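Local coordinates for proteasome protein (Corynebacterium glutamicum ATCC 13032, PDB 2P90), which is of unknown function but belongs to the PAC2 family, named after a proteasome assembly chaperone, so a role in assembling other proteins is possible but unproven, at residues L28-Q33 against L105-P110; N121-L126 against L181-L186; G131-I136 against G191-G196; D161-Q166 against I221-D226. All blocks are in the same frame, centred on the assembly; numbering follows the deposited sequence.

How the contacts relate
The four contacts lie in or against one central sheet, and their chemistry changes with their place on it. Contact 1 is its buried heart, two parallel strands joined by backbone bonds and covered by apolar side chains. Contact 3, buried too, belongs to the same sheet, since strands 27-33 and 134-143 are neighbours, but lies where strands begin, so amides, a carboxylate and a water enter. Contact 2 is a buried helix-helix contact, almost wholly apolar; Val123 and Leu183 reach down to Leu107 and Val30 of contact 1. Contact 4, at the surface, is sparse and mixed, with one weak direct hydrogen bond and a water bridge; its Arg162 reaches Glu133 of contact 3, in a charge pair whose modelled geometry is doubtful.

Contact 1: residues L28-Q33 against L105-P110; sequences LIVALQ and LMLSGP
Met106 lays its terminal methyl against Ile29, CE to CG2 at 3.4 Å, a tight fit in which the two side chains cross obliquely. The methionine begins with CG anti to the backbone N and bends at chi3 (-114°), which carries CE back toward the neighbouring strand; there it also comes near Ala31 CB. On the other face of the sheet Leu28 does the overlapping. Its CD1 rests over the partner backbone, 3.7 Å from both Leu105 O and Leu107 N, and touches the CB atoms of Leu105 and Leu107.

Between these two layers of side chains the backbones form a parallel beta ladder, Leu28 beside Leu105 and Ile29 beside Met106. Ile29 uses both its backbone polar atoms toward strand 103-108: its N donates to Leu105 O at 2.7 Å, and its O receives Leu107 N at 2.8 Å. Ala31 N continues the ladder to Leu107 O. This pair of strands lies in the middle of a mixed sheet sandwiched between helices, an alpha/beta architecture. Helix 41-52 covers Met106 and Ser108 through Ser46 and Leu49, while the face bearing Val30 and Leu107 looks toward helices 116-129 and 179-189. On the further side of strand 27-33, Leu28 and Val30 bond to strand 134-143.

The ladder frays where the chain turns a corner at Gly109, whose phi of 135° suits a residue without a side chain. Gly109 N reaches Ala31 O only weakly, at 3.5 Å, yet Gly109 O recovers the pairing by accepting Gln33 N at 3.1 Å.

Contact 2: residues N121-L126 against L181-L186; sequences NAVVDL and LMLEKL
Asn121 OD1 meets both methyls of Leu186, with CD2 the nearer at 3.4 Å and CD1 at 4.2 Å. The two side chains cross at about a right angle, so the carbonyl end of the amide lies across the leucine tip, while ND2 makes a weak hydrogen bond back to Gly117 O within its own helix. No hydrogen bond joins the two segments; the rest is hydrocarbon.

Leu183 supplies the centre. Its CD1 touches two valines, standing 3.8 Å from Val123 CG1 and the same 3.8 Å from Val124 CG1, and its CD2 also leans on Val123 CG1. Val123 meets it at about a right angle, whereas Val124 and Leu183 slide past each other in opposite directions. Val124 CG1 then bridges to the next turn, 3.5 Å from Leu186 CD2. Its chi1 of -28° departs from a staggered value, perhaps a sign of tight packing around this methyl.

The helix axes approach to 9.9 Å and cross at -52°, with Val123 and Leu183 where the backbones are nearest. The pair forms part of the helical layer on one face of the alpha/beta sandwich. Below it run the strands of contact 1; beside it Phe61 of strand 54-61 packs on Val123; and a second subunit also packs on helix 179-189, Val83 and Met86 of that chain meeting Leu181 and Met182.

Contact 3: residues G131-I136 against G191-G196; sequences GVENTI and GKNVSG
Asn193 CB sits 3.2 Å from Glu133 O and equally close to Asn134 ND2, where the chain enters the second strand. From there CG, anti to the carbonyl carbon (chi1 -68°), comes to 3.5 Å from Glu133 O. At the tip, ND2 donates to that oxygen at 3.0 Å; the oxygen lies almost in the amide plane, and the bond runs nearly along the C=O axis. ND2 has a second, weak bond to Glu133 OE2, a carboxylate whose other oxygen faces Arg162, modelled too close for the details of that salt bridge to be trusted. Asn134 turns its amide steeply against that of Asn193, and its ND2 is bonded to Ser159 OG.

The backbone of Asn193 is used as well. Its O accepts Thr135 N at 3.0 Å from above the carbonyl plane, the first rung of a parallel ladder between strands 134-143 and 194-202, which Ser195 N to Thr135 O (2.8 Å) continues. Asn193 O also takes a water at 2.7 Å, and that water bonds Thr135 OG1.

At the start of the ladder, then, the Asn193 amide takes up the Glu133 carbonyl and a water shares Asn193 O with the first strand bond: side chain and solvent supplement the backbone pairing.

Contact 4: residues D161-Q166 against I221-D226; sequences DRLKDQ and IADSAD
Arg162 and Ser224 bring their CA atoms to 5.0 Å, where a short 3-10 turn and the loop after it run against the last turn of helix 211-225. The contact belongs to the outer layer of the alpha/beta sandwich, tying the loop that follows strand 153-157 to a helix of the face that packs on Ile29.

Ser224 takes most of the loop's contact. Its CB stands only 3.2 Å from Arg162 O, and its CA makes a bent CA-H...O contact to the same oxygen. The hydroxyl serves its own surroundings, bonded to Ser220 O one turn back and to Tyr197 OH, so the serine meets the loop mainly with carbon. Arg162 CB lies beside it, 3.9 Å from Ser224 CB.

Asp223 reaches the other way along the loop. With CG anti to the backbone N (chi1 170°), it sets its carboxylate against Leu163, OD2 to CD1 at 3.3 Å, the two side chains crossing at about a right angle. The same OD2 accepts a weak hydrogen bond from Lys164 N at 3.5 Å, the one direct hydrogen bond between the segments. Further on, Asp165 OD2 adds a salt bridge to Lys216 of the same helix.

Arg162 runs extended from CG to NE past the helix end, where its positive charge may suit the C-terminal end of the helix; NH1 also faces Glu133 OE1, at a doubtful closeness. One water joins loop and helix: it donates to Ser224 O at 3.2 Å and accepts a weak bond from Arg162 NH1, also at 3.2 Å.

Contact 1: residues L28-Q33 against L105-P110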
loop_
_atom_site.group_PDB
_atom_site.type_symbol
_atom_site.label_atom_id
_atom_site.label_comp_id
_atom_site.label_asym_id
_atom_site.label_seq_id
_atom_site.Cartn_x
_atom_site.Cartn_y
_atom_site.Cartn_z
ATOM N N LEU B 28 3.601 -28.800 -8.798
ATOM C CA LEU B 28 4.089 -27.502 -8.385
ATOM C C LEU B 28 3.532 -27.168 -7.005
ATOM O O LEU B 28 2.335 -27.280 -6.771
ATOM C CB LEU B 28 3.714 -26.430 -9.401
ATOM C CG LEU B 28 4.018 -24.949 -9.040
ATOM C CD1 LEU B 28 5.502 -24.653 -8.974
ATOM C CD2 LEU B 28 3.332 -24.034 -10.027
ATOM N N ILE B 29 4.422 -26.725 -6.123
ATOM C CA ILE B 29 4.073 -26.164 -4.818
ATOM C C ILE B 29 4.178 -24.645 -4.861
ATOM O O ILE B 29 5.194 -24.097 -5.275
ATOM C CB ILE B 29 5.012 -26.745 -3.738
ATOM C CG1 ILE B 29 4.923 -28.278 -3.814
ATOM C CG2 ILE B 29 4.674 -26.191 -2.337
ATOM C CD1 ILE B 29 6.042 -28.938 -3.113
ATOM N N VAL B 30 3.107 -23.977 -4.458
ATOM C CA VAL B 30 3.056 -22.560 -4.447
ATOM C C VAL B 30 3.038 -22.141 -2.963
ATOM O O VAL B 30 2.069 -22.401 -2.233
ATOM C CB VAL B 30 1.830 -22.024 -5.261
ATOM C CG1 VAL B 30 1.623 -20.535 -5.028
ATOM C CG2 VAL B 30 1.971 -22.320 -6.759
ATOM N N ALA B 31 4.144 -21.510 -2.543
ATOM C CA ALA B 31 4.329 -20.994 -1.183
ATOM C C ALA B 31 4.607 -19.471 -1.199
ATOM O O ALA B 31 5.782 -19.059 -1.166
ATOM C CB ALA B 31 5.488 -21.724 -0.513
ATOM N N LEU B 32 3.549 -18.653 -1.217
ATOM C CA LEU B 32 3.699 -17.172 -1.306
ATOM C C LEU B 32 3.473 -16.520 0.029
ATOM O O LEU B 32 2.414 -16.699 0.633
ATOM C CB LEU B 32 2.737 -16.534 -2.342
ATOM C CG LEU B 32 2.769 -17.062 -3.776
ATOM C CD1 LEU B 32 1.700 -16.332 -4.643
ATOM C CD2 LEU B 32 4.190 -16.976 -4.422
ATOM N N GLN B 33 4.462 -15.749 0.468
ATOM C CA GLN B 33 4.426 -15.099 1.761
ATOM C C GLN B 33 3.712 -13.732 1.599
ATOM O O GLN B 33 3.882 -13.044 0.594
ATOM C CB GLN B 33 5.870 -14.995 2.286
ATOM C CG GLN B 33 6.034 -14.531 3.742
ATOM C CD GLN B 33 7.520 -14.132 4.093
ATOM O OE1 GLN B 33 8.478 -14.575 3.421
ATOM N NE2 GLN B 33 7.703 -13.312 5.146
ATOM N N LEU B 105 8.502 -29.083 -8.255
ATOM C CA LEU B 105 8.609 -27.664 -8.522
ATOM C C LEU B 105 8.077 -26.825 -7.361
ATOM O O LEU B 105 7.044 -27.122 -6.744
ATOM C CB LEU B 105 7.877 -27.340 -9.819
ATOM C CG LEU B 105 8.722 -27.239 -11.060
ATOM C CD1 LEU B 105 9.789 -28.299 -11.198
ATOM C CD2 LEU B 105 7.830 -27.151 -12.322
ATOM N N MET B 106 8.793 -25.757 -7.086
ATOM C CA MET B 106 8.376 -24.829 -6.071
ATOM C C MET B 106 8.411 -23.360 -6.576
ATOM O O MET B 106 9.412 -22.872 -7.121
ATOM C CB MET B 106 9.223 -25.043 -4.805
ATOM C CG MET B 106 8.830 -24.124 -3.668
ATOM S SD MET B 106 9.344 -24.708 -2.035
ATOM C CE MET B 106 7.732 -24.975 -1.412
ATOM N N LEU B 107 7.279 -22.690 -6.416
ATOM C CA LEU B 107 7.195 -21.261 -6.608
ATOM C C LEU B 107 7.060 -20.628 -5.228
ATOM O O LEU B 107 6.057 -20.799 -4.533
ATOM C CB LEU B 107 6.017 -20.870 -7.503
ATOM C CG LEU B 107 5.801 -19.368 -7.696
ATOM C CD1 LEU B 107 6.938 -18.769 -8.531
ATOM C CD2 LEU B 107 4.434 -19.124 -8.348
ATOM N N SER B 108 8.108 -19.921 -4.827
ATOM C CA SER B 108 8.094 -19.348 -3.524
ATOM C C SER B 108 8.730 -17.969 -3.532
ATOM O O SER B 108 9.512 -17.650 -4.389
ATOM C CB SER B 108 8.779 -20.284 -2.539
ATOM O OG SER B 108 10.165 -20.376 -2.807
ATOM N N GLY B 109 8.396 -17.186 -2.530
ATOM C CA GLY B 109 8.904 -15.822 -2.384
ATOM C C GLY B 109 7.690 -14.984 -2.032
ATOM O O GLY B 109 6.675 -15.549 -1.659
ATOM N N PRO B 110 7.789 -13.640 -2.134
ATOM C CA PRO B 110 6.655 -12.779 -1.733
ATOM C C PRO B 110 5.425 -12.889 -2.640
ATOM O O PRO B 110 5.579 -12.917 -3.885
ATOM C CB PRO B 110 7.243 -11.377 -1.888
ATOM C CG PRO B 110 8.335 -11.547 -2.940
ATOM C CD PRO B 110 8.949 -12.833 -2.568
#

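Contact 2: residues N121-L126 against L181-L186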
loop_
_atom_site.group_PDB
_atom_site.type_symbol
_atom_site.label_atom_id
_atom_site.label_comp_id
_atom_site.label_asym_id
_atom_site.label_seq_id
_atom_site.Cartn_x
_atom_site.Cartn_y
_atom_site.Cartn_z
ATOM N N ASN B 121 -1.390 -15.507 -15.129
ATOM C CA ASN B 121 -1.097 -15.955 -16.486
ATOM C C ASN B 121 0.342 -16.417 -16.745
ATOM O O ASN B 121 0.535 -17.378 -17.440
ATOM C CB ASN B 121 -1.569 -14.943 -17.524
ATOM C CG ASN B 121 -3.094 -14.929 -17.652
ATOM O OD1 ASN B 121 -3.699 -15.923 -18.044
ATOM N ND2 ASN B 121 -3.713 -13.812 -17.320
ATOM N N ALA B 122 1.340 -15.724 -16.203
ATOM C CA ALA B 122 2.724 -16.119 -16.362
ATOM C C ALA B 122 2.975 -17.463 -15.668
ATOM O O ALA B 122 3.751 -18.319 -16.163
ATOM C CB ALA B 122 3.654 -15.043 -15.790
ATOM N N VAL B 123 2.316 -17.647 -14.518
ATOM C CA VAL B 123 2.460 -18.893 -13.801
ATOM C C VAL B 123 1.822 -20.078 -14.560
ATOM O O VAL B 123 2.420 -21.169 -14.625
ATOM C CB VAL B 123 2.053 -18.821 -12.310
ATOM C CG1 VAL B 123 2.143 -20.219 -11.700
ATOM C CG2 VAL B 123 3.009 -17.898 -11.564
ATOM N N VAL B 124 0.655 -19.859 -15.166
ATOM C CA VAL B 124 0.106 -20.915 -15.982
ATOM C C VAL B 124 0.937 -21.235 -17.223
ATOM O O VAL B 124 1.053 -22.398 -17.554
ATOM C CB VAL B 124 -1.437 -20.877 -16.237
ATOM C CG1 VAL B 124 -2.181 -20.191 -15.115
ATOM C CG2 VAL B 124 -1.752 -20.265 -17.543
ATOM N N ASP B 125 1.574 -20.250 -17.856
ATOM C CA ASP B 125 2.478 -20.583 -18.964
ATOM C C ASP B 125 3.650 -21.444 -18.498
ATOM O O ASP B 125 4.198 -22.228 -19.281
ATOM C CB ASP B 125 3.069 -19.358 -19.669
ATOM C CG ASP B 125 2.017 -18.429 -20.249
ATOM O OD1 ASP B 125 0.918 -18.901 -20.693
ATOM O OD2 ASP B 125 2.319 -17.206 -20.242
ATOM N N LEU B 126 4.056 -21.259 -17.238
ATOM C CA LEU B 126 5.174 -22.015 -16.704
ATOM C C LEU B 126 4.768 -23.454 -16.375
ATOM O O LEU B 126 5.563 -24.375 -16.637
ATOM C CB LEU B 126 5.841 -21.316 -15.506
ATOM C CG LEU B 126 6.698 -20.086 -15.805
ATOM C CD1 LEU B 126 7.026 -19.319 -14.523
ATOM C CD2 LEU B 126 7.960 -20.473 -16.559
ATOM N N LEU B 181 -5.086 -17.532 -4.918
ATOM C CA LEU B 181 -6.500 -17.857 -5.168
ATOM C C LEU B 181 -6.900 -17.524 -6.612
ATOM O O LEU B 181 -7.552 -18.336 -7.288
ATOM C CB LEU B 181 -7.421 -17.157 -4.174
ATOM C CG LEU B 181 -7.377 -17.764 -2.760
ATOM C CD1 LEU B 181 -7.908 -16.822 -1.732
ATOM C CD2 LEU B 181 -8.141 -19.107 -2.702
ATOM N N MET B 182 -6.444 -16.371 -7.110
ATOM C CA MET B 182 -6.638 -16.013 -8.520
ATOM C C MET B 182 -5.999 -17.088 -9.407
ATOM O O MET B 182 -6.569 -17.483 -10.427
ATOM C CB MET B 182 -6.042 -14.617 -8.855
ATOM C CG MET B 182 -6.369 -14.163 -10.305
ATOM S SD MET B 182 -5.905 -12.512 -10.915
ATOM C CE MET B 182 -6.984 -11.506 -9.924
ATOM N N LEU B 183 -4.800 -17.532 -9.043
ATOM C CA LEU B 183 -4.096 -18.498 -9.864
ATOM C C LEU B 183 -4.855 -19.842 -9.868
ATOM O O LEU B 183 -4.982 -20.495 -10.927
ATOM C CB LEU B 183 -2.663 -18.664 -9.380
ATOM C CG LEU B 183 -1.865 -19.880 -9.832
ATOM C CD1 LEU B 183 -1.622 -19.873 -11.346
ATOM C CD2 LEU B 183 -0.524 -20.016 -9.025
ATOM N N GLU B 184 -5.376 -20.209 -8.694
ATOM C CA GLU B 184 -6.207 -21.404 -8.529
ATOM C C GLU B 184 -7.396 -21.349 -9.454
ATOM O O GLU B 184 -7.592 -22.273 -10.222
ATOM C CB GLU B 184 -6.716 -21.569 -7.095
ATOM C CG GLU B 184 -5.665 -22.027 -6.123
ATOM C CD GLU B 184 -6.292 -22.520 -4.858
ATOM O OE1 GLU B 184 -7.103 -23.488 -4.954
ATOM O OE2 GLU B 184 -5.973 -21.983 -3.777
ATOM N N LYS B 185 -8.165 -20.262 -9.396
ATOM C CA LYS B 185 -9.319 -20.104 -10.264
ATOM C C LYS B 185 -8.971 -20.189 -11.750
ATOM O O LYS B 185 -9.726 -20.757 -12.519
ATOM C CB LYS B 185 -10.085 -18.820 -9.948
ATOM C CG LYS B 185 -11.582 -18.967 -10.213
ATOM C CD LYS B 185 -12.327 -17.654 -10.101
ATOM C CE LYS B 185 -13.675 -17.741 -10.831
ATOM N NZ LYS B 185 -13.522 -18.131 -12.271
ATOM N N LEU B 186 -7.821 -19.656 -12.155
ATOM C CA LEU B 186 -7.428 -19.706 -13.569
ATOM C C LEU B 186 -7.002 -21.127 -14.038
ATOM O O LEU B 186 -7.211 -21.516 -15.198
ATOM C CB LEU B 186 -6.318 -18.695 -13.830
ATOM C CG LEU B 186 -5.789 -18.505 -15.249
ATOM C CD1 LEU B 186 -6.874 -17.939 -16.205
ATOM C CD2 LEU B 186 -4.569 -17.607 -15.232
#

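Contact 3: residues G131-I136 against G191-G196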
loop_
_atom_site.group_PDB
_atom_site.type_symbol
_atom_site.label_atom_id
_atom_site.label_comp_id
_atom_site.label_asym_id
_atom_site.label_seq_id
_atom_site.Cartn_x
_atom_site.Cartn_y
_atom_site.Cartn_z
ATOM N N GLY B 131 5.228 -29.107 -18.059
ATOM C CA GLY B 131 4.337 -30.258 -18.006
ATOM C C GLY B 131 3.964 -30.649 -16.591
ATOM O O GLY B 131 3.944 -31.828 -16.263
ATOM N N VAL B 132 3.715 -29.646 -15.746
ATOM C CA VAL B 132 3.235 -29.851 -14.362
ATOM C C VAL B 132 1.884 -30.532 -14.455
ATOM O O VAL B 132 1.070 -30.172 -15.316
ATOM C CB VAL B 132 3.116 -28.473 -13.605
ATOM C CG1 VAL B 132 2.319 -28.559 -12.281
ATOM C CG2 VAL B 132 4.474 -27.911 -13.370
ATOM N N GLU B 133 1.631 -31.477 -13.556
ATOM C CA GLU B 133 0.377 -32.233 -13.578
ATOM C C GLU B 133 -0.593 -31.897 -12.448
ATOM O O GLU B 133 -1.759 -32.235 -12.526
ATOM C CB GLU B 133 0.647 -33.752 -13.685
ATOM C CG GLU B 133 0.761 -34.502 -12.356
ATOM C CD GLU B 133 -0.609 -34.927 -11.763
ATOM O OE1 GLU B 133 -0.703 -34.938 -10.499
ATOM O OE2 GLU B 133 -1.568 -35.228 -12.549
ATOM N N ASN B 134 -0.119 -31.215 -11.410
ATOM C CA ASN B 134 -0.975 -30.776 -10.299
ATOM C C ASN B 134 -0.335 -29.600 -9.551
ATOM O O ASN B 134 0.879 -29.551 -9.338
ATOM C CB ASN B 134 -1.272 -31.927 -9.309
ATOM C CG ASN B 134 -2.274 -31.541 -8.209
ATOM O OD1 ASN B 134 -2.076 -31.864 -7.049
ATOM N ND2 ASN B 134 -3.346 -30.874 -8.570
ATOM N N THR B 135 -1.165 -28.674 -9.117
ATOM C CA THR B 135 -0.649 -27.515 -8.389
ATOM C C THR B 135 -1.259 -27.428 -6.994
ATOM O O THR B 135 -2.467 -27.524 -6.833
ATOM C CB THR B 135 -0.865 -26.163 -9.176
ATOM O OG1 THR B 135 -0.185 -26.237 -10.435
ATOM C CG2 THR B 135 -0.347 -24.955 -8.357
ATOM N N ILE B 136 -0.382 -27.216 -6.024
ATOM C CA ILE B 136 -0.769 -27.079 -4.644
ATOM C C ILE B 136 -0.299 -25.763 -4.030
ATOM O O ILE B 136 0.896 -25.560 -3.876
ATOM C CB ILE B 136 -0.200 -28.226 -3.756
ATOM C CG1 ILE B 136 -0.511 -29.608 -4.370
ATOM C CG2 ILE B 136 -0.734 -28.048 -2.302
ATOM C CD1 ILE B 136 -0.067 -30.812 -3.490
ATOM N N GLY B 191 -9.038 -25.978 -17.073
ATOM C CA GLY B 191 -9.166 -27.455 -17.020
ATOM C C GLY B 191 -8.090 -28.217 -16.252
ATOM O O GLY B 191 -7.961 -29.422 -16.415
ATOM N N LYS B 192 -7.328 -27.530 -15.405
ATOM C CA LYS B 192 -6.134 -28.110 -14.769
ATOM C C LYS B 192 -6.348 -28.650 -13.364
ATOM O O LYS B 192 -7.283 -28.245 -12.672
ATOM C CB LYS B 192 -5.027 -27.051 -14.660
ATOM C CG LYS B 192 -3.962 -27.127 -15.708
ATOM C CD LYS B 192 -4.414 -26.422 -16.954
ATOM C CE LYS B 192 -3.416 -25.363 -17.303
ATOM N NZ LYS B 192 -3.946 -24.603 -18.465
ATOM N N ASN B 193 -5.438 -29.530 -12.933
ATOM C CA ASN B 193 -5.423 -30.035 -11.560
ATOM C C ASN B 193 -4.856 -28.992 -10.580
ATOM O O ASN B 193 -3.685 -28.596 -10.710
ATOM C CB ASN B 193 -4.610 -31.346 -11.470
ATOM C CG ASN B 193 -5.280 -32.525 -12.197
ATOM O OD1 ASN B 193 -6.522 -32.617 -12.280
ATOM N ND2 ASN B 193 -4.455 -33.436 -12.719
ATOM N N VAL B 194 -5.668 -28.571 -9.606
ATOM C CA VAL B 194 -5.218 -27.605 -8.592
ATOM C C VAL B 194 -5.933 -27.721 -7.229
ATOM O O VAL B 194 -7.152 -27.864 -7.168
ATOM C CB VAL B 194 -5.286 -26.106 -9.127
ATOM C CG1 VAL B 194 -6.727 -25.701 -9.508
ATOM C CG2 VAL B 194 -4.714 -25.141 -8.105
ATOM N N SER B 195 -5.156 -27.638 -6.148
ATOM C CA SER B 195 -5.681 -27.612 -4.777
ATOM C C SER B 195 -4.963 -26.568 -3.919
ATOM O O SER B 195 -3.800 -26.169 -4.203
ATOM C CB SER B 195 -5.569 -28.998 -4.110
ATOM O OG SER B 195 -6.352 -29.945 -4.832
ATOM N N GLY B 196 -5.682 -26.115 -2.894
ATOM C CA GLY B 196 -5.154 -25.229 -1.873
ATOM C C GLY B 196 -5.268 -25.906 -0.527
ATOM O O GLY B 196 -6.355 -26.349 -0.135
HETATM O O HOH W 1 -1.725 -27.594 -12.282
#

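Contact 4: residues D161-Q166 against I221-D226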
loop_
_atom_site.group_PDB
_atom_site.type_symbol
_atom_site.label_atom_id
_atom_site.label_comp_id
_atom_site.label_asym_id
_atom_site.label_seq_id
_atom_site.Cartn_x
_atom_site.Cartn_y
_atom_site.Cartn_z
ATOM N N ASP B 161 -8.635 -35.062 -3.503
ATOM C CA ASP B 161 -8.716 -36.509 -3.296
ATOM C C ASP B 161 -7.371 -37.115 -2.931
ATOM O O ASP B 161 -7.320 -38.078 -2.195
ATOM C CB ASP B 161 -9.262 -37.167 -4.572
ATOM C CG ASP B 161 -8.918 -36.355 -5.843
ATOM O OD1 ASP B 161 -9.733 -35.482 -6.257
ATOM O OD2 ASP B 161 -7.815 -36.566 -6.409
ATOM N N ARG B 162 -6.285 -36.531 -3.426
ATOM C CA ARG B 162 -4.933 -37.048 -3.191
ATOM C C ARG B 162 -4.422 -36.800 -1.774
ATOM O O ARG B 162 -3.327 -37.243 -1.426
ATOM C CB ARG B 162 -3.946 -36.445 -4.195
ATOM C CG ARG B 162 -4.503 -36.311 -5.586
ATOM C CD ARG B 162 -3.481 -35.725 -6.504
ATOM N NE ARG B 162 -3.989 -35.659 -7.864
ATOM C CZ ARG B 162 -3.214 -35.545 -8.928
ATOM N NH1 ARG B 162 -1.896 -35.488 -8.780
ATOM N NH2 ARG B 162 -3.746 -35.486 -10.140
ATOM N N LEU B 163 -5.199 -36.084 -0.969
ATOM C CA LEU B 163 -4.841 -35.876 0.427
ATOM C C LEU B 163 -5.739 -36.665 1.377
ATOM O O LEU B 163 -6.882 -36.281 1.633
ATOM C CB LEU B 163 -4.838 -34.393 0.799
ATOM C CG LEU B 163 -4.255 -34.167 2.194
ATOM C CD1 LEU B 163 -2.781 -34.506 2.185
ATOM C CD2 LEU B 163 -4.518 -32.776 2.709
ATOM N N LYS B 164 -5.179 -37.755 1.908
ATOM C CA LYS B 164 -5.866 -38.722 2.766
ATOM C C LYS B 164 -6.374 -38.097 4.075
ATOM O O LYS B 164 -7.560 -38.171 4.393
ATOM C CB LYS B 164 -4.910 -39.892 3.052
ATOM C CG LYS B 164 -5.546 -41.179 3.559
ATOM C CD LYS B 164 -6.013 -42.100 2.409
ATOM C CE LYS B 164 -6.157 -43.564 2.872
ATOM N NZ LYS B 164 -7.063 -43.702 4.051
ATOM N N ASP B 165 -5.477 -37.476 4.829
ATOM C CA ASP B 165 -5.871 -36.842 6.076
ATOM C C ASP B 165 -6.110 -35.340 5.917
ATOM O O ASP B 165 -5.179 -34.559 5.683
ATOM C CB ASP B 165 -4.845 -37.109 7.173
ATOM C CG ASP B 165 -5.235 -36.476 8.496
ATOM O OD1 ASP B 165 -6.436 -36.531 8.862
ATOM O OD2 ASP B 165 -4.341 -35.916 9.163
ATOM N N GLN B 166 -7.370 -34.945 6.069
ATOM C CA GLN B 166 -7.796 -33.576 5.851
ATOM C C GLN B 166 -9.221 -33.436 6.364
ATOM O O GLN B 166 -10.171 -33.872 5.709
ATOM C CB GLN B 166 -7.692 -33.228 4.363
ATOM C CG GLN B 166 -8.874 -32.476 3.786
ATOM C CD GLN B 166 -9.434 -33.124 2.525
ATOM O OE1 GLN B 166 -9.952 -32.434 1.653
ATOM N NE2 GLN B 166 -9.332 -34.450 2.426
ATOM N N ILE B 221 1.990 -32.388 1.684
ATOM C CA ILE B 221 2.644 -32.333 0.389
ATOM C C ILE B 221 3.379 -33.637 0.078
ATOM O O ILE B 221 3.217 -34.186 -1.010
ATOM C CB ILE B 221 3.634 -31.151 0.356
ATOM C CG1 ILE B 221 2.878 -29.828 0.279
ATOM C CG2 ILE B 221 4.610 -31.278 -0.802
ATOM C CD1 ILE B 221 3.716 -28.696 0.775
ATOM N N ALA B 222 4.194 -34.121 1.017
ATOM C CA ALA B 222 4.866 -35.418 0.851
ATOM C C ALA B 222 3.860 -36.529 0.496
ATOM O O ALA B 222 4.099 -37.314 -0.421
ATOM C CB ALA B 222 5.687 -35.770 2.080
ATOM N N ASP B 223 2.711 -36.514 1.178
ATOM C CA ASP B 223 1.623 -37.486 1.023
ATOM C C ASP B 223 1.009 -37.441 -0.371
ATOM O O ASP B 223 0.920 -38.459 -1.036
ATOM C CB ASP B 223 0.572 -37.259 2.150
ATOM C CG ASP B 223 -0.750 -38.044 1.958
ATOM O OD1 ASP B 223 -0.788 -39.081 1.232
ATOM O OD2 ASP B 223 -1.778 -37.634 2.583
ATOM N N SER B 224 0.603 -36.258 -0.825
ATOM C CA SER B 224 -0.191 -36.134 -2.053
ATOM C C SER B 224 0.633 -35.987 -3.334
ATOM O O SER B 224 0.102 -36.075 -4.436
ATOM C CB SER B 224 -1.169 -34.971 -1.914
ATOM O OG SER B 224 -0.606 -33.931 -1.145
ATOM N N ALA B 225 1.927 -35.753 -3.191
ATOM C CA ALA B 225 2.797 -35.612 -4.333
ATOM C C ALA B 225 3.772 -36.779 -4.374
ATOM O O ALA B 225 4.632 -36.845 -5.271
ATOM C CB ALA B 225 3.551 -34.281 -4.252
ATOM N N ASP B 226 3.638 -37.691 -3.405
ATOM C CA ASP B 226 4.513 -38.856 -3.281
ATOM C C ASP B 226 5.974 -38.430 -3.203
ATOM O O ASP B 226 6.787 -38.766 -4.080
ATOM C CB ASP B 226 4.265 -39.855 -4.437
ATOM C CG ASP B 226 4.924 -41.233 -4.206
ATOM O OD1 ASP B 226 5.214 -41.604 -3.028
ATOM O OD2 ASP B 226 5.152 -41.943 -5.222
HETATM O O HOH W 2 0.067 -33.958 -6.805
#